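Local coordinates for kelch domain-containing protein (Colletotrichum graminicola M1.001, PDB 5C86) that probably oxidises alcohols as a copper-dependent oxidase of the galactose oxidase and glyoxal oxidase (AA5) family, here without its metal, at residues L310-F315 and T326-P331. Residues are numbered along the deposited sequence; the frame is centred on the assembly and turned at random.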
ATOM      1  N   LEU A 310      10.480   6.373  16.841  1.00 14.71           N
ATOM      2  CA  LEU A 310       9.312   5.954  17.590  1.00 13.35           C
ATOM      3  C   LEU A 310       8.156   6.970  17.582  1.00 12.82           C
ATOM      4  O   LEU A 310       7.100   6.686  18.086  1.00 15.14           O
ATOM      5  CB  LEU A 310       9.706   5.699  19.064  1.00 16.25           C
ATOM      6  CG  LEU A 310      10.698   4.556  19.171  1.00 16.00           C
ATOM      7  CD1 LEU A 310      11.011   4.359  20.723  1.00 18.98           C
ATOM      8  CD2 LEU A 310      10.163   3.262  18.611  1.00 16.78           C
ATOM      9  N   THR A 311       8.381   8.143  17.012  1.00 12.34           N
ATOM     10  CA  THR A 311       7.377   9.173  16.872  1.00 14.35           C
ATOM     11  C   THR A 311       6.963   9.285  15.357  1.00 13.99           C
ATOM     12  O   THR A 311       7.780   9.780  14.548  1.00 13.69           O
ATOM     13  CB  THR A 311       7.883  10.517  17.333  1.00 15.20           C
ATOM     14  OG1 THR A 311       8.204  10.394  18.744  1.00 17.17           O
ATOM     15  CG2 THR A 311       6.829  11.522  17.234  1.00 15.25           C
ATOM     16  N   PRO A 312       5.711   8.896  15.058  1.00 13.23           N
ATOM     17  CA  PRO A 312       5.218   9.012  13.651  1.00 13.38           C
ATOM     18  C   PRO A 312       4.977  10.453  13.370  1.00 13.15           C
ATOM     19  O   PRO A 312       4.908  11.296  14.291  1.00 13.21           O
ATOM     20  CB  PRO A 312       3.936   8.243  13.661  1.00 12.72           C
ATOM     21  CG  PRO A 312       3.957   7.292  14.892  1.00 12.70           C
ATOM     22  CD  PRO A 312       4.775   8.119  15.868  1.00 12.84           C
ATOM     23  N   GLU A 313       4.768  10.783  12.083  1.00 12.78           N
ATOM     24  CA  GLU A 313       4.394  12.099  11.629  1.00 12.08           C
ATOM     25  C   GLU A 313       3.185  12.060  10.763  1.00 11.22           C
ATOM     26  O   GLU A 313       3.000  11.166   9.985  1.00 12.21           O
ATOM     27  CB  GLU A 313       5.571  12.784  10.937  1.00 13.57           C
ATOM     28  CG  GLU A 313       6.663  13.235  11.950  1.00 15.15           C
ATOM     29  CD  GLU A 313       7.915  13.739  11.226  1.00 18.33           C
ATOM     30  OE1 GLU A 313       8.751  12.887  10.723  1.00 18.10           O
ATOM     31  OE2 GLU A 313       8.047  15.012  11.041  1.00 18.58           O
ATOM     32  N   LEU A 314       2.338  13.060  10.943  1.00 12.46           N
ATOM     33  CA  LEU A 314       1.141  13.311  10.142  1.00 12.22           C
ATOM     34  C   LEU A 314       1.483  14.388   9.136  1.00 12.72           C
ATOM     35  O   LEU A 314       1.896  15.479   9.505  1.00 13.44           O
ATOM     36  CB  LEU A 314      -0.008  13.734  11.052  1.00 14.80           C
ATOM     37  CG  LEU A 314      -1.320  13.944  10.358  1.00 16.36           C
ATOM     38  CD1 LEU A 314      -1.837  12.753   9.599  1.00 17.40           C
ATOM     39  CD2 LEU A 314      -2.322  14.355  11.463  1.00 18.57           C
ATOM     40  N   PHE A 315       1.395  14.069   7.837  1.00 11.35           N
ATOM     41  CA  PHE A 315       1.751  15.033   6.797  1.00 11.99           C
ATOM     42  C   PHE A 315       0.474  15.532   6.112  1.00 13.41           C
ATOM     43  O   PHE A 315      -0.397  14.764   5.774  1.00 12.37           O
ATOM     44  CB  PHE A 315       2.623  14.370   5.747  1.00 11.40           C
ATOM     45  CG  PHE A 315       2.957  15.239   4.560  1.00 11.83           C
ATOM     46  CD1 PHE A 315       3.842  16.286   4.681  1.00 13.01           C
ATOM     47  CD2 PHE A 315       2.348  15.031   3.334  1.00 12.29           C
ATOM     48  CE1 PHE A 315       4.163  17.030   3.575  1.00 13.36           C
ATOM     49  CE2 PHE A 315       2.643  15.792   2.229  1.00 13.61           C
ATOM     50  CZ  PHE A 315       3.550  16.822   2.372  1.00 12.92           C
ATOM     51  N   THR A 326       1.273  10.506  18.433  1.00 16.98           N
ATOM     52  CA  THR A 326       1.682   9.881  19.702  1.00 16.82           C
ATOM     53  C   THR A 326       2.720   8.778  19.422  1.00 16.29           C
ATOM     54  O   THR A 326       2.500   7.873  18.623  1.00 15.90           O
ATOM     55  CB  THR A 326       0.464   9.365  20.458  1.00 23.23           C
ATOM     56  OG1 THR A 326      -0.341  10.488  20.858  1.00 28.93           O
ATOM     57  CG2 THR A 326       0.856   8.657  21.714  1.00 22.66           C
ATOM     58  N   PRO A 327       3.843   8.840  20.157  1.00 18.23           N
ATOM     59  CA  PRO A 327       4.836   7.784  19.991  1.00 17.98           C
ATOM     60  C   PRO A 327       4.400   6.401  20.415  1.00 17.10           C
ATOM     61  O   PRO A 327       3.467   6.224  21.229  1.00 17.60           O
ATOM     62  CB  PRO A 327       6.039   8.226  20.858  1.00 20.39           C
ATOM     63  CG  PRO A 327       5.517   9.232  21.756  1.00 25.93           C
ATOM     64  CD  PRO A 327       4.297   9.865  21.106  1.00 21.98           C
ATOM     65  N   HIS A 328       5.035   5.425  19.772  1.00 17.28           N
ATOM     66  CA  HIS A 328       4.884   4.017  20.129  1.00 16.70           C
ATOM     67  C   HIS A 328       6.181   3.644  20.902  1.00 18.14           C
ATOM     68  O   HIS A 328       7.153   4.368  20.886  1.00 20.50           O
ATOM     69  CB  HIS A 328       4.536   3.143  18.925  1.00 16.46           C
ATOM     70  CG  HIS A 328       5.446   3.307  17.755  1.00 16.45           C
ATOM     71  ND1 HIS A 328       5.314   4.289  16.795  1.00 17.13           N
ATOM     72  CD2 HIS A 328       6.574   2.639  17.444  1.00 13.68           C
ATOM     73  CE1 HIS A 328       6.297   4.157  15.903  1.00 13.32           C
ATOM     74  NE2 HIS A 328       7.064   3.156  16.280  1.00 19.41           N
ATOM     75  N   THR A 329       6.104   2.492  21.545  1.00 20.24           N
ATOM     76  CA  THR A 329       7.239   1.985  22.348  1.00 23.28           C
ATOM     77  C   THR A 329       8.023   0.900  21.669  1.00 22.37           C
ATOM     78  O   THR A 329       9.250   0.819  21.849  1.00 25.93           O
ATOM     79  CB  THR A 329       6.769   1.492  23.735  1.00 25.57           C
ATOM     80  OG1 THR A 329       5.777   0.476  23.609  1.00 27.85           O
ATOM     81  CG2 THR A 329       6.318   2.656  24.566  1.00 30.72           C
ATOM     82  N   VAL A 330       7.394   0.167  20.777  1.00 19.58           N
ATOM     83  CA  VAL A 330       8.038  -0.893  20.040  1.00 18.54           C
ATOM     84  C   VAL A 330       8.611  -0.345  18.721  1.00 19.75           C
ATOM     85  O   VAL A 330       7.859   0.218  17.928  1.00 17.40           O
ATOM     86  CB  VAL A 330       7.094  -2.066  19.743  1.00 20.40           C
ATOM     87  CG1 VAL A 330       7.759  -3.170  18.968  1.00 21.57           C
ATOM     88  CG2 VAL A 330       6.534  -2.654  21.079  1.00 21.50           C
ATOM     89  N   PRO A 331       9.875  -0.628  18.412  1.00 15.96           N
ATOM     90  CA  PRO A 331      10.436  -0.193  17.085  1.00 16.52           C
ATOM     91  C   PRO A 331       9.682  -0.854  15.960  1.00 16.26           C
ATOM     92  O   PRO A 331       9.317  -2.037  16.054  1.00 16.53           O
ATOM     93  CB  PRO A 331      11.888  -0.686  17.106  1.00 16.63           C
ATOM     94  CG  PRO A 331      12.169  -0.767  18.549  1.00 19.47           C
ATOM     95  CD  PRO A 331      10.935  -1.272  19.220  1.00 18.39           C
TER
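Leu310 makes the one hydrogen bond between residues 310-315 and 326-331. Leu310 O accepts from His328 N at 2.9 Å, with an N-H...O angle of 156°. The same O stands over one face of the His328 ring, 3.2 Å above the plane and offset toward the rim. Leu310 CA also sits over this ring, in a CH-pi contact 4.1 Å from the centroid. Leu310 CB packs on His328 O at 3.4 Å. With CG anti to the carbonyl carbon (chi1 -63°), Leu310 CG also stays beside His328 O. Leu310 CD2 lies 3.8 Å from Pro331 CA. Thr311 lies side by side with Pro327, OG1 being 3.7 Å from Pro327 CB. Pro312 brings its ring to the edge of the imidazole, with CG near the ring plane. Pro312 CD rests 3.6 Å from Thr326 O, a carbonyl that also accepts from Trp6 NE1. From Glu313 the chain runs on as strand 313-316, without touching residues 326-331; Glu313 forms a salt bridge with Arg278. Strands 313-316 and 321-324 are the third and last of a four-stranded antiparallel sheet. The contact thus joins the entry to this hairpin with its exit toward strand 336-340, an inter-blade connection of a Kelch-type beta-propeller.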